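Beta-galactosidase (PDB 3OGS) catalyses the hydrolysis of terminal non-reducing beta-D-galactose residues from beta-D-galactosides, as a member of glycosyl hydrolase family 35. Local coordinates at the glycan on Asn910. Residues are numbered along the deposited sequence; one frame, centred on the assembly and turned at random.

The glycan on Asn910. Residues 244-245, 284, 286, 288-290, 755-757, 910, 912, 931-939. With NAG (2-acetamido-2-deoxy-beta-D-glucopyranose), chain B; NAG (2-acetamido-2-deoxy-beta-D-glucopyranose), chain C; BMA (beta-D-mannopyranose), chain I; MAN (alpha-D-mannopyranose), chain D; MAN (alpha-D-mannopyranose), chain E; MAN (alpha-D-mannopyranose), chain F; GLC (alpha-D-glucopyranose), chain J; MAN (alpha-D-mannopyranose), chain G; MAN (alpha-D-mannopyranose), chain H.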
loop_
_atom_site.group_PDB
_atom_site.type_symbol
_atom_site.label_atom_id
_atom_site.label_comp_id
_atom_site.label_asym_id
_atom_site.label_seq_id
_atom_site.Cartn_x
_atom_site.Cartn_y
_atom_site.Cartn_z
ATOM N N PHE A 244 -0.343 -8.773 -13.065
ATOM C CA PHE A 244 0.017 -7.362 -12.900
ATOM C C PHE A 244 -0.087 -6.372 -14.066
ATOM O O PHE A 244 0.227 -5.158 -13.896
ATOM C CB PHE A 244 1.428 -7.275 -12.259
ATOM C CG PHE A 244 1.540 -8.038 -10.995
ATOM C CD1 PHE A 244 2.202 -9.304 -10.953
ATOM C CD2 PHE A 244 0.998 -7.505 -9.796
ATOM C CE1 PHE A 244 2.311 -10.027 -9.738
ATOM C CE2 PHE A 244 1.081 -8.271 -8.588
ATOM C CZ PHE A 244 1.742 -9.492 -8.577
ATOM N N ASP A 245 -0.551 -6.882 -15.228
ATOM C CA ASP A 245 -0.785 -6.085 -16.431
ATOM C C ASP A 245 -2.265 -5.598 -16.425
ATOM O O ASP A 245 -3.183 -6.446 -16.526
ATOM C CB ASP A 245 -0.546 -7.000 -17.654
ATOM C CG ASP A 245 -0.473 -6.232 -18.998
ATOM O OD1 ASP A 245 -0.896 -5.094 -19.075
ATOM O OD2 ASP A 245 0.014 -6.805 -20.002
ATOM N N PHE A 284 0.954 -3.374 -9.097
ATOM C CA PHE A 284 2.021 -2.363 -9.274
ATOM C C PHE A 284 1.883 -1.914 -10.751
ATOM O O PHE A 284 1.074 -2.545 -11.574
ATOM C CB PHE A 284 3.449 -2.930 -8.918
ATOM C CG PHE A 284 3.863 -4.226 -9.660
ATOM C CD1 PHE A 284 4.192 -4.196 -11.024
ATOM C CD2 PHE A 284 3.956 -5.446 -8.979
ATOM C CE1 PHE A 284 4.621 -5.438 -11.775
ATOM C CE2 PHE A 284 4.376 -6.648 -9.656
ATOM C CZ PHE A 284 4.705 -6.650 -11.060
ATOM N N PRO A 286 4.423 -0.164 -14.167
ATOM C CA PRO A 286 5.789 0.233 -14.526
ATOM C C PRO A 286 5.819 1.639 -15.196
ATOM O O PRO A 286 4.757 2.187 -15.531
ATOM C CB PRO A 286 6.258 -0.856 -15.560
ATOM C CG PRO A 286 4.865 -1.219 -16.324
ATOM C CD PRO A 286 3.834 -1.180 -15.130
ATOM N N GLY A 288 5.850 3.865 -18.299
ATOM C CA GLY A 288 5.145 3.502 -19.602
ATOM C C GLY A 288 3.885 2.673 -19.378
ATOM O O GLY A 288 3.318 2.104 -20.355
ATOM N N GLY A 289 3.437 2.525 -18.117
ATOM C CA GLY A 289 2.207 1.645 -17.805
ATOM C C GLY A 289 0.864 2.322 -17.998
ATOM O O GLY A 289 0.792 3.367 -18.695
ATOM N N TRP A 290 -0.199 1.749 -17.380
ATOM C CA TRP A 290 -1.575 2.164 -17.650
ATOM C C TRP A 290 -2.182 3.212 -16.704
ATOM O O TRP A 290 -3.258 3.742 -16.968
ATOM C CB TRP A 290 -2.455 0.878 -17.726
ATOM C CG TRP A 290 -1.926 -0.118 -18.766
ATOM C CD1 TRP A 290 -1.182 -1.244 -18.537
ATOM C CD2 TRP A 290 -2.050 -0.021 -20.208
ATOM N NE1 TRP A 290 -0.856 -1.864 -19.733
ATOM C CE2 TRP A 290 -1.330 -1.111 -20.772
ATOM C CE3 TRP A 290 -2.675 0.891 -21.068
ATOM C CZ2 TRP A 290 -1.289 -1.364 -22.190
ATOM C CZ3 TRP A 290 -2.595 0.674 -22.474
ATOM C CH2 TRP A 290 -1.899 -0.433 -23.016
ATOM N N PHE A 755 13.530 4.579 -22.909
ATOM C CA PHE A 755 12.211 4.048 -23.111
ATOM C C PHE A 755 11.920 3.012 -22.036
ATOM O O PHE A 755 12.864 2.491 -21.371
ATOM C CB PHE A 755 11.944 3.470 -24.559
ATOM C CG PHE A 755 13.008 2.535 -25.144
ATOM C CD1 PHE A 755 14.163 3.023 -25.813
ATOM C CD2 PHE A 755 12.772 1.147 -25.179
ATOM C CE1 PHE A 755 15.129 2.094 -26.369
ATOM C CE2 PHE A 755 13.705 0.210 -25.770
ATOM C CZ PHE A 755 14.866 0.685 -26.364
ATOM N N ASP A 756 10.625 2.651 -21.908
ATOM C CA ASP A 756 10.292 1.718 -20.816
ATOM C C ASP A 756 11.103 0.401 -20.816
ATOM O O ASP A 756 11.415 -0.184 -19.718
ATOM C CB ASP A 756 8.758 1.462 -20.782
ATOM C CG ASP A 756 8.229 0.739 -22.078
ATOM O OD1 ASP A 756 8.931 0.737 -23.178
ATOM O OD2 ASP A 756 7.108 0.158 -21.965
ATOM N N ALA A 757 11.399 -0.145 -21.991
ATOM C CA ALA A 757 12.095 -1.465 -22.136
ATOM C C ALA A 757 13.633 -1.449 -22.101
ATOM O O ALA A 757 14.231 -2.537 -22.258
ATOM C CB ALA A 757 11.598 -2.192 -23.481
ATOM N N ASN A 910 0.833 17.809 -19.995
ATOM C CA ASN A 910 1.639 17.029 -20.978
ATOM C C ASN A 910 1.181 17.256 -22.376
ATOM O O ASN A 910 0.280 16.517 -22.876
ATOM C CB ASN A 910 1.612 15.495 -20.750
ATOM C CG ASN A 910 2.536 14.703 -21.756
ATOM O OD1 ASN A 910 3.460 15.253 -22.337
ATOM N ND2 ASN A 910 2.260 13.414 -21.939
ATOM N N THR A 912 1.139 17.619 -26.368
ATOM C CA THR A 912 1.534 16.473 -27.208
ATOM C C THR A 912 2.817 16.748 -27.962
ATOM O O THR A 912 3.701 15.883 -28.084
ATOM C CB THR A 912 0.340 15.954 -28.120
ATOM O OG1 THR A 912 -0.243 14.778 -27.532
ATOM C CG2 THR A 912 0.784 15.616 -29.573
ATOM N N TYR A 931 9.437 13.065 -12.766
ATOM C CA TYR A 931 8.542 13.231 -13.900
ATOM C C TYR A 931 9.327 12.951 -15.203
ATOM O O TYR A 931 10.425 13.443 -15.345
ATOM C CB TYR A 931 8.022 14.711 -13.922
ATOM C CG TYR A 931 7.080 14.980 -15.101
ATOM C CD1 TYR A 931 5.721 14.491 -15.089
ATOM C CD2 TYR A 931 7.529 15.741 -16.233
ATOM C CE1 TYR A 931 4.873 14.700 -16.181
ATOM C CE2 TYR A 931 6.657 16.006 -17.320
ATOM C CZ TYR A 931 5.328 15.483 -17.295
ATOM O OH TYR A 931 4.494 15.744 -18.375
ATOM N N VAL A 932 8.810 12.136 -16.135
ATOM C CA VAL A 932 9.622 11.786 -17.324
ATOM C C VAL A 932 8.692 12.010 -18.574
ATOM O O VAL A 932 7.789 11.189 -18.878
ATOM C CB VAL A 932 10.227 10.306 -17.304
ATOM C CG1 VAL A 932 11.081 10.002 -18.584
ATOM C CG2 VAL A 932 11.130 10.038 -16.052
ATOM N N SER A 933 8.867 13.149 -19.254
ATOM C CA SER A 933 7.799 13.634 -20.161
ATOM C C SER A 933 7.606 12.679 -21.362
ATOM O O SER A 933 6.491 12.606 -21.862
ATOM C CB SER A 933 8.058 15.075 -20.636
ATOM O OG SER A 933 9.063 15.154 -21.630
ATOM N N ASN A 934 8.666 11.969 -21.821
ATOM C CA ASN A 934 8.531 11.087 -23.024
ATOM C C ASN A 934 8.242 9.603 -22.699
ATOM O O ASN A 934 8.232 8.784 -23.643
ATOM C CB ASN A 934 9.775 11.143 -23.941
ATOM C CG ASN A 934 11.125 10.694 -23.193
ATOM O OD1 ASN A 934 11.316 11.003 -22.029
ATOM N ND2 ASN A 934 12.021 9.990 -23.892
ATOM N N ILE A 935 8.020 9.247 -21.411
ATOM C CA ILE A 935 7.798 7.848 -20.952
ATOM C C ILE A 935 6.496 7.713 -20.135
ATOM O O ILE A 935 5.647 6.874 -20.483
ATOM C CB ILE A 935 9.006 7.240 -20.206
ATOM C CG1 ILE A 935 10.309 7.283 -21.129
ATOM C CG2 ILE A 935 8.680 5.776 -19.764
ATOM C CD1 ILE A 935 11.630 6.650 -20.487
ATOM N N GLY A 936 6.296 8.558 -19.102
ATOM C CA GLY A 936 5.009 8.580 -18.335
ATOM C C GLY A 936 4.883 7.332 -17.446
ATOM O O GLY A 936 5.881 6.599 -17.309
ATOM N N PRO A 937 3.662 7.039 -16.890
ATOM C CA PRO A 937 2.342 7.694 -17.104
ATOM C C PRO A 937 1.997 8.838 -16.108
ATOM O O PRO A 937 0.933 9.499 -16.303
ATOM C CB PRO A 937 1.350 6.536 -16.894
ATOM C CG PRO A 937 2.020 5.842 -15.620
ATOM C CD PRO A 937 3.554 5.871 -15.966
ATOM N N GLN A 938 2.858 9.140 -15.114
ATOM C CA GLN A 938 2.387 10.057 -14.010
ATOM C C GLN A 938 2.462 11.593 -14.364
ATOM O O GLN A 938 3.576 12.077 -14.754
ATOM C CB GLN A 938 3.199 9.804 -12.689
ATOM C CG GLN A 938 2.534 10.553 -11.424
ATOM C CD GLN A 938 3.078 10.077 -10.068
ATOM O OE1 GLN A 938 4.111 9.320 -9.992
ATOM N NE2 GLN A 938 2.454 10.549 -8.987
ATOM N N THR A 939 1.354 12.329 -14.174
ATOM C CA THR A 939 1.256 13.821 -14.302
ATOM C C THR A 939 0.809 14.538 -13.007
ATOM O O THR A 939 1.115 15.746 -12.811
ATOM C CB THR A 939 0.275 14.263 -15.438
ATOM O OG1 THR A 939 -1.028 13.669 -15.239
ATOM C CG2 THR A 939 0.830 13.789 -16.803
HETATM C C1 NAG B . 3.056 12.477 -22.767
HETATM C C2 NAG B . 3.363 11.148 -21.942
HETATM C C3 NAG B . 4.166 10.100 -22.811
HETATM C C4 NAG B . 3.583 9.905 -24.241
HETATM C C5 NAG B . 3.166 11.280 -24.840
HETATM C C6 NAG B . 2.290 10.983 -26.091
HETATM C C7 NAG B . 3.409 11.449 -19.436
HETATM C C8 NAG B . 4.158 11.964 -18.197
HETATM N N2 NAG B . 3.972 11.528 -20.650
HETATM O O3 NAG B . 4.240 8.847 -22.143
HETATM O O4 NAG B . 4.539 9.300 -25.134
HETATM O O5 NAG B . 2.362 12.074 -23.947
HETATM O O6 NAG B . 2.340 12.136 -26.917
HETATM O O7 NAG B . 2.302 10.931 -19.325
HETATM C C1 NAG C . 4.317 7.953 -25.509
HETATM C C2 NAG C . 5.249 7.627 -26.681
HETATM C C3 NAG C . 5.279 6.122 -27.004
HETATM C C4 NAG C . 5.413 5.213 -25.749
HETATM C C5 NAG C . 4.440 5.683 -24.652
HETATM C C6 NAG C . 4.623 4.881 -23.344
HETATM C C7 NAG C . 5.303 9.386 -28.384
HETATM C C8 NAG C . 4.672 9.997 -29.584
HETATM N N2 NAG C . 4.729 8.307 -27.871
HETATM O O3 NAG C . 6.308 5.850 -27.976
HETATM O O4 NAG C . 4.985 3.873 -26.114
HETATM O O5 NAG C . 4.573 7.091 -24.404
HETATM O O6 NAG C . 5.947 5.039 -22.766
HETATM O O7 NAG C . 6.328 9.922 -27.951
HETATM C C1 BMA I . 5.928 2.797 -25.843
HETATM C C2 BMA I . 5.270 1.441 -26.029
HETATM C C3 BMA I . 6.264 0.345 -25.622
HETATM C C4 BMA I . 7.647 0.510 -26.313
HETATM C C5 BMA I . 8.145 1.950 -26.254
HETATM C C6 BMA I . 9.399 2.201 -27.076
HETATM O O2 BMA I . 4.976 1.310 -27.466
HETATM O O3 BMA I . 5.879 -1.028 -25.939
HETATM O O4 BMA I . 8.626 -0.375 -25.724
HETATM O O5 BMA I . 7.099 2.884 -26.648
HETATM O O6 BMA I . 9.067 1.900 -28.463
HETATM C C1 MAN D . 4.980 -1.616 -24.985
HETATM C C2 MAN D . 5.173 -3.143 -25.128
HETATM C C3 MAN D . 4.681 -3.613 -26.529
HETATM C C4 MAN D . 3.241 -3.123 -26.684
HETATM C C5 MAN D . 2.987 -1.642 -26.405
HETATM C C6 MAN D . 1.498 -1.771 -26.084
HETATM O O2 MAN D . 4.444 -3.879 -24.127
HETATM O O3 MAN D . 4.740 -5.057 -26.657
HETATM O O4 MAN D . 2.607 -3.464 -27.910
HETATM O O5 MAN D . 3.604 -1.167 -25.162
HETATM O O6 MAN D . 0.937 -0.592 -25.651
HETATM C C1 MAN E . 4.972 -3.879 -22.788
HETATM C C2 MAN E . 4.616 -5.252 -22.166
HETATM C C3 MAN E . 3.089 -5.289 -22.011
HETATM C C4 MAN E . 2.567 -4.089 -21.169
HETATM C C5 MAN E . 3.047 -2.723 -21.732
HETATM C C6 MAN E . 2.661 -1.504 -20.878
HETATM O O2 MAN E . 5.124 -5.477 -20.866
HETATM O O3 MAN E . 2.686 -6.563 -21.515
HETATM O O4 MAN E . 1.136 -4.071 -21.117
HETATM O O5 MAN E . 4.470 -2.754 -22.029
HETATM O O6 MAN E . 3.303 -1.548 -19.583
HETATM C C1 MAN F . 6.512 -5.903 -20.703
HETATM C C2 MAN F . 6.877 -6.188 -19.237
HETATM C C3 MAN F . 6.950 -4.893 -18.380
HETATM C C4 MAN F . 7.862 -3.870 -19.038
HETATM C C5 MAN F . 7.544 -3.739 -20.548
HETATM C C6 MAN F . 8.623 -2.952 -21.259
HETATM O O2 MAN F . 8.121 -6.884 -19.385
HETATM O O3 MAN F . 7.529 -4.960 -17.080
HETATM O O4 MAN F . 7.801 -2.624 -18.358
HETATM O O5 MAN F . 7.499 -4.983 -21.232
HETATM O O6 MAN F . 8.179 -2.586 -22.598
HETATM C C1 GLC J . 6.709 -5.097 -15.893
HETATM C C2 GLC J . 7.424 -6.107 -14.990
HETATM C C3 GLC J . 6.881 -7.527 -14.989
HETATM C C4 GLC J . 5.369 -7.481 -14.874
HETATM C C5 GLC J . 4.810 -6.689 -16.062
HETATM C C6 GLC J . 3.264 -6.713 -16.035
HETATM O O2 GLC J . 8.821 -6.095 -15.269
HETATM O O3 GLC J . 7.435 -8.100 -13.823
HETATM O O4 GLC J . 4.797 -8.759 -14.948
HETATM O O5 GLC J . 5.334 -5.355 -16.056
HETATM O O6 GLC J . 2.712 -6.091 -17.209
HETATM C C1 MAN G . 10.216 2.007 -29.350
HETATM C C2 MAN G . 9.630 1.786 -30.774
HETATM C C3 MAN G . 9.225 0.316 -31.000
HETATM C C4 MAN G . 10.400 -0.566 -30.640
HETATM C C5 MAN G . 10.765 -0.325 -29.172
HETATM C C6 MAN G . 11.679 -1.450 -28.683
HETATM O O2 MAN G . 10.519 2.257 -31.784
HETATM O O3 MAN G . 8.826 -0.048 -32.347
HETATM O O4 MAN G . 9.940 -1.893 -30.753
HETATM O O5 MAN G . 11.230 1.029 -29.008
HETATM O O6 MAN G . 12.920 -1.445 -29.392
HETATM C C1 MAN H . 7.396 -0.179 -32.564
HETATM C C2 MAN H . 7.137 -0.763 -33.961
HETATM C C3 MAN H . 7.584 0.209 -35.057
HETATM C C4 MAN H . 7.012 1.621 -34.851
HETATM C C5 MAN H . 7.066 2.067 -33.373
HETATM C C6 MAN H . 6.218 3.334 -33.169
HETATM O O2 MAN H . 5.749 -1.009 -34.111
HETATM O O3 MAN H . 7.178 -0.280 -36.320
HETATM O O4 MAN H . 7.717 2.540 -35.676
HETATM O O5 MAN H . 6.659 1.032 -32.455
HETATM O O6 MAN H . 6.976 4.377 -32.588
HETATM O O HOH W 1 5.893 -0.540 -19.599
HETATM O O HOH W 2 8.636 4.199 -23.440
HETATM O O HOH W 3 9.924 -1.124 -17.237
#
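An N-linked, high-mannose-type glycan capped by glucose leaves Asn910, whose CG lies anti to the backbone N (chi1 -177°), and runs across the protein surface to the loops at residues 244-245 and 284-290. The first NAG (chain B) is largely buried. Acetamide N2 of NAG (chain B) donates to Ser933 O at 3.0 Å from above the carbonyl plane, and its methyl C8 meets the CE1 corner of Tyr931. The second NAG (chain C) turns its 6-hydroxyl O6 to Ile935 O, 2.9 Å away on an in-plane lone pair.

Asp756 rises between the core mannose and the longer arm, its CG in the crowded position between backbone N and carbonyl carbon (chi1 64°). Asp756 OD1 takes the BMA O4 hydroxyl at 2.8 Å through its syn lone pair, while Asp756 OD2 holds a water 2.7 Å away that also touches O6 of MAN (chain E). Beside it, Phe755 sets its CB against BMA C6.

Farther along, Asp245 and Trp290 close on MAN (chain E). Asp245, CG anti to N (chi1 -168°), presents both carboxylate oxygens: Asp245 OD1 is met by MAN (chain E) O4 and Asp245 OD2 by its O3, each at 3.1 Å and from above the carboxylate plane. Trp290 comes edge-on, its indole NE1 donating almost in the ring plane to MAN (chain E) O4 at 3.3 Å. An alanine in place of Asp245 would probably loosen this mannose, leaving O3 and O4 without their carboxylate acceptor. At the tip, the poorly ordered GLC places C4 at the edge of Phe284, whose CE2 lies over the centre of the Phe244 ring. The glycan thus bridges distant segments of the chain and is likely to help stabilise their arrangement.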